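Local coordinates for HTH-type transcriptional regulator PrpR (Mycobacterium tuberculosis, PDB 6D2S), which regulates, as a DNA-binding transcription factor, the genes for catabolism of short-chain fatty acids through the glyoxylate and methylcitrate cycles, at residues Asn15-Asp20 with Leu173-Gln178; Met23-Met28 with Asn128-Ala133; Phe134-Arg139 with Arg157-Gly162. All blocks are in the same frame, centred on the assembly; numbering follows the deposited sequence. Where two conformers were deposited one is given.

Interaction 1: residues Asn15-Asp20 with Leu173-Gln178; sequences NNYIHD and LQRPRQ. With NA (sodium ion), chain F; NA (sodium ion), chain G.
The Schellman motif that ends helix 3-13, with N15 as its C-prime residue, and the turn leading into helix 19-31 meet the loop 173-178 through N15, Y17, Q174 and R175. The Q174 chain bends at chi2 (73°) and brings its amide to the N15 carbonyl; NE2 donates to N15 O at 2.9 Å, N-H...O angle 158°, with the oxygen close to the amide plane. Y17 lies with one ring face against the backbone of Q174 and R175, R175 CA standing 3.6 Å above the ring plane toward its rim. The R175 chain crosses the phenol, and NE reaches Y17 OH at 2.7 Å. H19 ND1 bonds the same hydroxyl at 2.7 Å, so two nitrogens grip one oxygen, which should hold the phenol end of Y17 in place. N15 OD1 binds a sodium ion at 2.6 Å, whose other ligands are three waters and S199 O; D20 OD2 binds a second sodium ion. In the type II turn from R175 to Q178, P176 CD comes obliquely to Y17 CE2. The R175 guanidinium makes salt bridges to D22 and E26 of helix 19-31, Y17 packs on Y129 of helix 116-135, and the loop leads to strand 183-189.

Interaction 2: residues Met23-Met28 with Asn128-Ala133; sequences MAAERM and NYFAGA
The F130 ring is the flat group of this contact: A25 CB lies over one face, 4.1 Å from the ring centroid and 28° off the normal, which meets the geometry of a CH-pi contact. At the edge, near the ring plane, sits M28 CE, 4.1 Å from F130 CZ, and the two side chains cross at about a right angle. The A24 carbonyl carbon comes to CE1 obliquely. CE1 makes the nearest approach of the ring to segment 23-28, 3.5 Å from A25 CA. In F130, CG is anti to the backbone N (chi1 177°), and from there the ring extends to helix 19-31, although the bond from CA to CB does not itself point at that helix.

A25 does more than cover the ring. Its CB points at helix 116-135 and is set between F130 and A133, 3.8 Å from A133 CB and 3.6 Å from the A133 carbonyl carbon. With alanines facing each other, the axes of the two segments come within 8.6 Å, at a crossing angle of -39°. The contact is apolar and buried, plain helix-helix packing. The polar end of E26, at its border, is taken up elsewhere: OE2 accepts from R139 N.

Around this pair, helix 84-99 adds L95 against M28 and A96 against F130, while R169 of helix 163-170 touches A133. One turn on, F134 of helix 116-135 packs on both A25 and M28, continuing the same interface with helix 19-31.

Interaction 3: residues Phe134-Arg139 with Arg157-Gly162; sequences FLLPYR and RRFGVG
L136, the first residue to leave helical geometry after helix 116-135, meets F159 and V161 where helix 152-159 ends, within the IrrE N-terminal-like domain; the contact packs one helix end against another. From CB the L136 chain passes to CG, which stands anti to the carbonyl carbon (chi1 -53°). CB and CG have no partner across the contact within 4.2 Å, nor does CD1; the touching is left to CD2. This methyl lies 3.4 Å from both CB and CG of F159, close for apolar carbons, and approaches obliquely, at the CB-CG end of the ring. The same methyl is also 4.2 Å from V161 CG2, so it touches both residues, which lie to neighbouring sides of it.

F159 and V161 both direct CB toward segment 134-139, on either side of G160, whose positive phi (76°) turns the chain out of the helix. L135, still in the helix, adds a second branch: its CD2 reaches V161 CG1, the two side chains crossing at a slant, and its carbonyl oxygen comes 4.1 Å from F159 CD1.

Beyond these residues, F141 of helix 138-147 packs on L136, E140 and A144 touch F159, and L39 lies on L135. The backbone at the break between helices is held too: L136 O accepts from R169 NE. Across the contact, V161 meets two different leucines with its two methyls, L135 CD2 being 4.0 Å from CG1.

Overall arrangement
Along the chain, interaction 1 joins sequence positions 153 residues apart, and interactions 2 and 3 are nested inside its loop, one after the other. Their centres are about 12 Å (1 to 2), 11 Å (2 to 3) and 17 Å (1 to 3) apart. Interactions 1 and 2 share helix 19-31; 2 and 3 share helix 116-135. Polar links connect all three: E26 meets R175 and the R139 backbone N, while Y138 OH bonds both R175 N and Q178 O. The chain is a fragment of a longer protein, and here its IrrE N-terminal-like part is joined to the chain's start and to the loop entering the C-terminal regulator part.

Interaction 1: residues Asn15-Asp20 with Leu173-Gln178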
loop_
_atom_site.group_PDB
_atom_site.type_symbol
_atom_site.label_atom_id
_atom_site.label_comp_id
_atom_site.label_asym_id
_atom_site.label_seq_id
_atom_site.Cartn_x
_atom_site.Cartn_y
_atom_site.Cartn_z
ATOM N N ASN A 15 -6.785 -1.855 -13.199
ATOM C CA ASN A 15 -5.827 -2.925 -12.867
ATOM C C ASN A 15 -5.030 -2.615 -11.601
ATOM O O ASN A 15 -3.886 -3.058 -11.452
ATOM C CB ASN A 15 -4.867 -3.184 -14.029
ATOM C CG ASN A 15 -5.591 -3.601 -15.290
ATOM O OD1 ASN A 15 -6.377 -4.551 -15.278
ATOM N ND2 ASN A 15 -5.343 -2.884 -16.382
ATOM N N ASN A 16 -5.621 -1.842 -10.688
ATOM C CA ASN A 16 -4.974 -1.483 -9.424
ATOM C C ASN A 16 -3.638 -0.776 -9.647
ATOM O O ASN A 16 -2.725 -0.872 -8.819
ATOM C CB ASN A 16 -4.783 -2.715 -8.534
ATOM C CG ASN A 16 -6.105 -3.282 -8.024
ATOM O OD1 ASN A 16 -7.059 -2.544 -7.778
ATOM N ND2 ASN A 16 -6.161 -4.594 -7.862
ATOM N N TYR A 17 -3.513 -0.064 -10.763
ATOM C CA TYR A 17 -2.273 0.619 -11.120
ATOM C C TYR A 17 -2.647 1.944 -11.773
ATOM O O TYR A 17 -3.388 1.958 -12.757
ATOM C CB TYR A 17 -1.412 -0.243 -12.062
ATOM C CG TYR A 17 -0.248 0.543 -12.621
ATOM C CD1 TYR A 17 0.885 0.775 -11.849
ATOM C CD2 TYR A 17 -0.297 1.073 -13.900
ATOM C CE1 TYR A 17 1.940 1.519 -12.342
ATOM C CE2 TYR A 17 0.750 1.828 -14.408
ATOM C CZ TYR A 17 1.868 2.047 -13.614
ATOM O OH TYR A 17 2.907 2.796 -14.098
ATOM N N ILE A 18 -2.156 3.052 -11.219
ATOM C CA ILE A 18 -2.523 4.399 -11.661
ATOM C C ILE A 18 -1.281 5.016 -12.293
ATOM O O ILE A 18 -0.438 5.587 -11.594
ATOM C CB ILE A 18 -3.035 5.258 -10.500
ATOM C CG1 ILE A 18 -4.074 4.509 -9.666
ATOM C CG2 ILE A 18 -3.567 6.622 -11.025
ATOM C CD1 ILE A 18 -5.363 4.117 -10.439
ATOM N N HIS A 19 -1.173 4.927 -13.623
ATOM C CA HIS A 19 0.108 5.172 -14.284
ATOM C C HIS A 19 0.627 6.584 -14.038
ATOM O O HIS A 19 1.803 6.776 -13.704
ATOM C CB HIS A 19 -0.013 4.915 -15.787
ATOM C CG HIS A 19 1.281 5.075 -16.520
ATOM N ND1 HIS A 19 2.370 4.261 -16.284
ATOM C CD2 HIS A 19 1.672 5.967 -17.463
ATOM C CE1 HIS A 19 3.370 4.631 -17.067
ATOM N NE2 HIS A 19 2.976 5.667 -17.789
ATOM N N ASP A 20 -0.221 7.598 -14.228
ATOM C CA ASP A 20 0.288 8.964 -14.140
ATOM C C ASP A 20 0.781 9.296 -12.739
ATOM O O ASP A 20 1.761 10.033 -12.583
ATOM C CB ASP A 20 -0.784 9.967 -14.577
ATOM C CG ASP A 20 -1.114 9.859 -16.051
ATOM O OD1 ASP A 20 -0.199 9.577 -16.855
ATOM O OD2 ASP A 20 -2.298 10.037 -16.405
ATOM N N LEU A 173 1.647 -3.817 -8.952
ATOM C CA LEU A 173 2.704 -3.899 -9.967
ATOM C C LEU A 173 2.139 -4.365 -11.311
ATOM O O LEU A 173 2.490 -5.419 -11.842
ATOM C CB LEU A 173 3.840 -4.809 -9.496
ATOM C CG LEU A 173 4.527 -4.345 -8.208
ATOM C CD1 LEU A 173 5.745 -5.207 -7.905
ATOM C CD2 LEU A 173 4.913 -2.853 -8.270
ATOM N N GLN A 174 1.247 -3.536 -11.868
ATOM C CA GLN A 174 0.654 -3.791 -13.177
ATOM C C GLN A 174 1.062 -2.749 -14.223
ATOM O O GLN A 174 0.315 -2.489 -15.171
ATOM C CB GLN A 174 -0.872 -3.868 -13.069
ATOM C CG GLN A 174 -1.386 -5.217 -12.556
ATOM C CD GLN A 174 -1.136 -5.412 -11.064
ATOM O OE1 GLN A 174 -0.398 -6.307 -10.660
ATOM N NE2 GLN A 174 -1.748 -4.567 -10.239
ATOM N N ARG A 175 2.242 -2.166 -14.088
ATOM C CA ARG A 175 2.700 -1.219 -15.105
ATOM C C ARG A 175 2.915 -1.966 -16.417
ATOM O O ARG A 175 3.607 -2.992 -16.434
ATOM C CB ARG A 175 4.001 -0.528 -14.673
ATOM C CG ARG A 175 4.577 0.429 -15.735
ATOM C CD ARG A 175 5.835 1.156 -15.217
ATOM N NE ARG A 175 5.545 2.090 -14.127
ATOM C CZ ARG A 175 6.483 2.790 -13.494
ATOM N NH1 ARG A 175 7.763 2.646 -13.851
ATOM N NH2 ARG A 175 6.153 3.624 -12.514
ATOM N N PRO A 176 2.339 -1.501 -17.524
ATOM C CA PRO A 176 2.483 -2.236 -18.785
ATOM C C PRO A 176 3.952 -2.435 -19.125
ATOM O O PRO A 176 4.771 -1.525 -18.989
ATOM C CB PRO A 176 1.767 -1.341 -19.804
ATOM C CG PRO A 176 0.747 -0.584 -18.973
ATOM C CD PRO A 176 1.451 -0.329 -17.654
ATOM N N ARG A 177 4.288 -3.657 -19.503
ATOM C CA ARG A 177 5.618 -4.089 -19.907
ATOM C C ARG A 177 6.584 -4.193 -18.734
ATOM O O ARG A 177 7.760 -4.524 -18.945
ATOM C CB ARG A 177 6.212 -3.177 -20.994
ATOM C CG ARG A 177 5.381 -3.184 -22.279
ATOM C CD ARG A 177 5.976 -2.312 -23.388
ATOM N NE ARG A 177 5.141 -2.368 -24.584
ATOM C CZ ARG A 177 4.087 -1.583 -24.789
ATOM N NH1 ARG A 177 3.751 -0.679 -23.880
ATOM N NH2 ARG A 177 3.367 -1.701 -25.895
ATOM N N GLN A 178 6.143 -3.946 -17.499
ATOM C CA GLN A 178 7.005 -4.218 -16.352
ATOM C C GLN A 178 6.168 -4.730 -15.180
ATOM O O GLN A 178 6.232 -4.230 -14.064
ATOM C CB GLN A 178 7.839 -3.008 -15.927
ATOM C CG GLN A 178 8.902 -3.453 -14.910
ATOM C CD GLN A 178 9.985 -2.431 -14.614
ATOM O OE1 GLN A 178 10.098 -1.392 -15.273
ATOM N NE2 GLN A 178 10.803 -2.734 -13.610
HETATM NA NA NA F . -2.871 10.342 -18.620
HETATM NA NA NA G . -7.664 -6.630 -14.299
HETATM O O HOH W 1 -5.140 9.127 -17.106
HETATM O O HOH W 2 -6.179 -8.220 -15.282
HETATM O O HOH W 3 -7.936 -5.360 -12.143
HETATM O O HOH W 4 -9.100 -8.064 -13.686
#

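Interaction 2: residues Met23-Met28 with Asn128-Ala133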
loop_
_atom_site.group_PDB
_atom_site.type_symbol
_atom_site.label_atom_id
_atom_site.label_comp_id
_atom_site.label_asym_id
_atom_site.label_seq_id
_atom_site.Cartn_x
_atom_site.Cartn_y
_atom_site.Cartn_z
ATOM N N MET A 23 4.071 7.136 -12.054
ATOM C CA MET A 23 5.214 7.755 -12.726
ATOM C C MET A 23 5.590 9.089 -12.096
ATOM O O MET A 23 6.778 9.425 -12.009
ATOM C CB MET A 23 4.898 7.948 -14.213
ATOM C CG MET A 23 4.719 6.658 -14.972
ATOM S SD MET A 23 6.325 5.878 -15.274
ATOM C CE MET A 23 7.005 6.948 -16.546
ATOM N N ALA A 24 4.597 9.883 -11.674
ATOM C CA ALA A 24 4.925 11.160 -11.042
ATOM C C ALA A 24 5.714 10.946 -9.754
ATOM O O ALA A 24 6.688 11.657 -9.488
ATOM C CB ALA A 24 3.655 11.966 -10.769
ATOM N N ALA A 25 5.309 9.963 -8.948
ATOM C CA ALA A 25 6.033 9.656 -7.716
ATOM C C ALA A 25 7.459 9.217 -8.017
ATOM O O ALA A 25 8.419 9.693 -7.397
ATOM C CB ALA A 25 5.296 8.561 -6.935
ATOM N N GLU A 26 7.615 8.300 -8.976
ATOM C CA GLU A 26 8.940 7.777 -9.284
ATOM C C GLU A 26 9.838 8.871 -9.849
ATOM O O GLU A 26 11.023 8.960 -9.504
ATOM C CB GLU A 26 8.817 6.605 -10.268
ATOM C CG GLU A 26 10.119 5.835 -10.432
ATOM C CD GLU A 26 9.962 4.574 -11.267
ATOM O OE1 GLU A 26 8.995 4.497 -12.060
ATOM O OE2 GLU A 26 10.816 3.669 -11.141
ATOM N N ARG A 27 9.289 9.721 -10.718
ATOM C CA ARG A 27 10.099 10.803 -11.271
ATOM C C ARG A 27 10.468 11.820 -10.197
ATOM O O ARG A 27 11.602 12.318 -10.169
ATOM C CB ARG A 27 9.361 11.462 -12.439
ATOM C CG ARG A 27 9.202 10.513 -13.631
ATOM C CD ARG A 27 8.582 11.165 -14.867
ATOM N NE ARG A 27 7.142 11.378 -14.730
ATOM C CZ ARG A 27 6.295 11.422 -15.755
ATOM N NH1 ARG A 27 6.741 11.251 -16.992
ATOM N NH2 ARG A 27 5.002 11.625 -15.541
ATOM N N MET A 28 9.539 12.129 -9.290
ATOM C CA MET A 28 9.870 13.079 -8.235
ATOM C C MET A 28 10.923 12.507 -7.293
ATOM O O MET A 28 11.849 13.219 -6.883
ATOM C CB MET A 28 8.615 13.483 -7.462
ATOM C CG MET A 28 8.827 14.705 -6.594
ATOM S SD MET A 28 7.298 15.174 -5.768
ATOM C CE MET A 28 6.162 15.174 -7.149
ATOM N N ASN A 128 -2.944 8.274 -1.012
ATOM C CA ASN A 128 -2.284 7.129 -0.388
ATOM C C ASN A 128 -1.542 6.298 -1.423
ATOM O O ASN A 128 -0.441 5.804 -1.154
ATOM C CB ASN A 128 -3.296 6.239 0.338
ATOM C CG ASN A 128 -3.839 6.867 1.596
ATOM O OD1 ASN A 128 -3.195 7.708 2.218
ATOM N ND2 ASN A 128 -5.032 6.459 1.979
ATOM N N TYR A 129 -2.160 6.080 -2.590
ATOM C CA TYR A 129 -1.478 5.356 -3.665
ATOM C C TYR A 129 -0.163 6.036 -4.032
ATOM O O TYR A 129 0.887 5.383 -4.166
ATOM C CB TYR A 129 -2.401 5.249 -4.899
ATOM C CG TYR A 129 -1.755 4.502 -6.061
ATOM C CD1 TYR A 129 -0.832 5.132 -6.880
ATOM C CD2 TYR A 129 -2.072 3.164 -6.322
ATOM C CE1 TYR A 129 -0.219 4.458 -7.930
ATOM C CE2 TYR A 129 -1.463 2.478 -7.368
ATOM C CZ TYR A 129 -0.542 3.136 -8.171
ATOM O OH TYR A 129 0.061 2.472 -9.221
ATOM N N PHE A 130 -0.210 7.353 -4.235
ATOM C CA PHE A 130 1.000 8.114 -4.533
ATOM C C PHE A 130 2.056 7.925 -3.450
ATOM O O PHE A 130 3.245 7.751 -3.757
ATOM C CB PHE A 130 0.650 9.599 -4.680
ATOM C CG PHE A 130 1.843 10.487 -4.909
ATOM C CD1 PHE A 130 2.281 10.772 -6.196
ATOM C CD2 PHE A 130 2.523 11.045 -3.828
ATOM C CE1 PHE A 130 3.374 11.606 -6.404
ATOM C CE2 PHE A 130 3.612 11.872 -4.032
ATOM C CZ PHE A 130 4.039 12.154 -5.316
ATOM N N ALA A 131 1.648 7.981 -2.177
ATOM C CA ALA A 131 2.620 7.838 -1.093
ATOM C C ALA A 131 3.295 6.474 -1.149
ATOM O O ALA A 131 4.513 6.369 -0.991
ATOM C CB ALA A 131 1.948 8.047 0.267
ATOM N N GLY A 132 2.521 5.417 -1.402
ATOM C CA GLY A 132 3.124 4.104 -1.584
ATOM C C GLY A 132 4.085 4.057 -2.758
ATOM O O GLY A 132 5.125 3.400 -2.694
ATOM N N ALA A 133 3.741 4.736 -3.855
ATOM C CA ALA A 133 4.582 4.704 -5.043
ATOM C C ALA A 133 5.799 5.605 -4.900
ATOM O O ALA A 133 6.768 5.435 -5.642
ATOM C CB ALA A 133 3.781 5.105 -6.285
#

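Interaction 3: residues Phe134-Arg139 with Arg157-Gly162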
loop_
_atom_site.group_PDB
_atom_site.type_symbol
_atom_site.label_atom_id
_atom_site.label_comp_id
_atom_site.label_asym_id
_atom_site.label_seq_id
_atom_site.Cartn_x
_atom_site.Cartn_y
_atom_site.Cartn_z
ATOM N N PHE A 134 5.776 6.541 -3.948
ATOM C CA PHE A 134 6.952 7.363 -3.677
ATOM C C PHE A 134 7.936 6.637 -2.753
ATOM O O PHE A 134 9.148 6.604 -3.014
ATOM C CB PHE A 134 6.505 8.695 -3.058
ATOM C CG PHE A 134 7.588 9.740 -3.042
ATOM C CD1 PHE A 134 8.612 9.676 -2.110
ATOM C CD2 PHE A 134 7.599 10.760 -3.973
ATOM C CE1 PHE A 134 9.631 10.619 -2.104
ATOM C CE2 PHE A 134 8.624 11.699 -3.972
ATOM C CZ PHE A 134 9.631 11.624 -3.032
ATOM N N LEU A 135 7.424 6.063 -1.656
ATOM C CA LEU A 135 8.263 5.280 -0.748
ATOM C C LEU A 135 8.848 4.054 -1.428
ATOM O O LEU A 135 9.947 3.606 -1.073
ATOM C CB LEU A 135 7.452 4.831 0.467
ATOM C CG LEU A 135 7.404 5.830 1.626
ATOM C CD1 LEU A 135 6.858 7.174 1.152
ATOM C CD2 LEU A 135 6.570 5.251 2.746
ATOM N N LEU A 136 8.111 3.471 -2.370
ATOM C CA LEU A 136 8.509 2.238 -3.040
ATOM C C LEU A 136 8.496 2.513 -4.538
ATOM O O LEU A 136 7.581 2.092 -5.261
ATOM C CB LEU A 136 7.575 1.089 -2.662
ATOM C CG LEU A 136 7.435 0.916 -1.145
ATOM C CD1 LEU A 136 6.248 -0.020 -0.813
ATOM C CD2 LEU A 136 8.756 0.389 -0.558
ATOM N N PRO A 137 9.490 3.247 -5.029
ATOM C CA PRO A 137 9.490 3.639 -6.443
ATOM C C PRO A 137 9.507 2.410 -7.341
ATOM O O PRO A 137 10.217 1.434 -7.083
ATOM C CB PRO A 137 10.769 4.482 -6.584
ATOM C CG PRO A 137 11.622 4.096 -5.418
ATOM C CD PRO A 137 10.650 3.794 -4.301
ATOM N N TYR A 138 8.736 2.484 -8.427
ATOM C CA TYR A 138 8.313 1.271 -9.129
ATOM C C TYR A 138 9.488 0.389 -9.550
ATOM O O TYR A 138 9.540 -0.796 -9.199
ATOM C CB TYR A 138 7.453 1.639 -10.350
ATOM C CG TYR A 138 6.688 0.451 -10.893
ATOM C CD1 TYR A 138 7.339 -0.532 -11.644
ATOM C CD2 TYR A 138 5.327 0.303 -10.645
ATOM C CE1 TYR A 138 6.656 -1.633 -12.131
ATOM C CE2 TYR A 138 4.628 -0.811 -11.135
ATOM C CZ TYR A 138 5.304 -1.766 -11.878
ATOM O OH TYR A 138 4.623 -2.859 -12.370
ATOM N N ARG A 139 10.409 0.921 -10.363
ATOM C CA ARG A 139 11.430 0.053 -10.937
ATOM C C ARG A 139 12.348 -0.500 -9.857
ATOM O O ARG A 139 12.731 -1.677 -9.893
ATOM C CB ARG A 139 12.246 0.806 -11.993
ATOM C CG ARG A 139 11.487 1.123 -13.273
ATOM C CD ARG A 139 12.426 1.721 -14.308
ATOM N NE ARG A 139 11.742 2.078 -15.546
ATOM C CZ ARG A 139 12.334 2.656 -16.588
ATOM N NH1 ARG A 139 13.628 2.946 -16.543
ATOM N NH2 ARG A 139 11.631 2.947 -17.675
ATOM N N ARG A 157 12.022 -4.585 5.513
ATOM C CA ARG A 157 13.253 -4.146 6.161
ATOM C C ARG A 157 14.130 -3.350 5.202
ATOM O O ARG A 157 14.765 -2.366 5.603
ATOM C CB ARG A 157 14.006 -5.354 6.713
ATOM C CG ARG A 157 13.298 -5.998 7.882
ATOM C CD ARG A 157 14.248 -6.846 8.710
ATOM N NE ARG A 157 14.322 -8.215 8.218
ATOM C CZ ARG A 157 13.460 -9.166 8.555
ATOM N NH1 ARG A 157 12.458 -8.890 9.380
ATOM N NH2 ARG A 157 13.599 -10.392 8.069
ATOM N N ARG A 158 14.174 -3.755 3.936
ATOM C CA ARG A 158 15.007 -3.051 2.966
ATOM C C ARG A 158 14.540 -1.618 2.754
ATOM O O ARG A 158 15.362 -0.691 2.696
ATOM C CB ARG A 158 15.009 -3.800 1.636
ATOM C CG ARG A 158 15.677 -3.024 0.503
ATOM C CD ARG A 158 16.165 -3.968 -0.580
ATOM N NE ARG A 158 16.503 -3.266 -1.813
ATOM C CZ ARG A 158 17.104 -3.841 -2.850
ATOM N NH1 ARG A 158 17.444 -5.121 -2.792
ATOM N NH2 ARG A 158 17.373 -3.134 -3.941
ATOM N N PHE A 159 13.228 -1.415 2.611
ATOM C CA PHE A 159 12.690 -0.082 2.354
ATOM C C PHE A 159 12.232 0.633 3.617
ATOM O O PHE A 159 11.929 1.831 3.554
ATOM C CB PHE A 159 11.539 -0.154 1.343
ATOM C CG PHE A 159 11.999 -0.527 -0.030
ATOM C CD1 PHE A 159 12.473 0.439 -0.900
ATOM C CD2 PHE A 159 12.009 -1.850 -0.438
ATOM C CE1 PHE A 159 12.920 0.103 -2.171
ATOM C CE2 PHE A 159 12.456 -2.197 -1.713
ATOM C CZ PHE A 159 12.915 -1.219 -2.579
ATOM N N GLY A 160 12.219 -0.057 4.756
ATOM C CA GLY A 160 11.831 0.550 6.017
ATOM C C GLY A 160 10.346 0.763 6.186
ATOM O O GLY A 160 9.934 1.738 6.833
ATOM N N VAL A 161 9.519 -0.125 5.637
ATOM C CA VAL A 161 8.072 0.028 5.681
ATOM C C VAL A 161 7.449 -1.237 6.261
ATOM O O VAL A 161 8.092 -2.282 6.378
ATOM C CB VAL A 161 7.481 0.347 4.290
ATOM C CG1 VAL A 161 8.067 1.659 3.763
ATOM C CG2 VAL A 161 7.763 -0.788 3.311
ATOM N N GLY A 162 6.166 -1.130 6.617
ATOM C CA GLY A 162 5.472 -2.232 7.253
ATOM C C GLY A 162 4.962 -3.287 6.279
ATOM O O GLY A 162 4.921 -3.100 5.065
#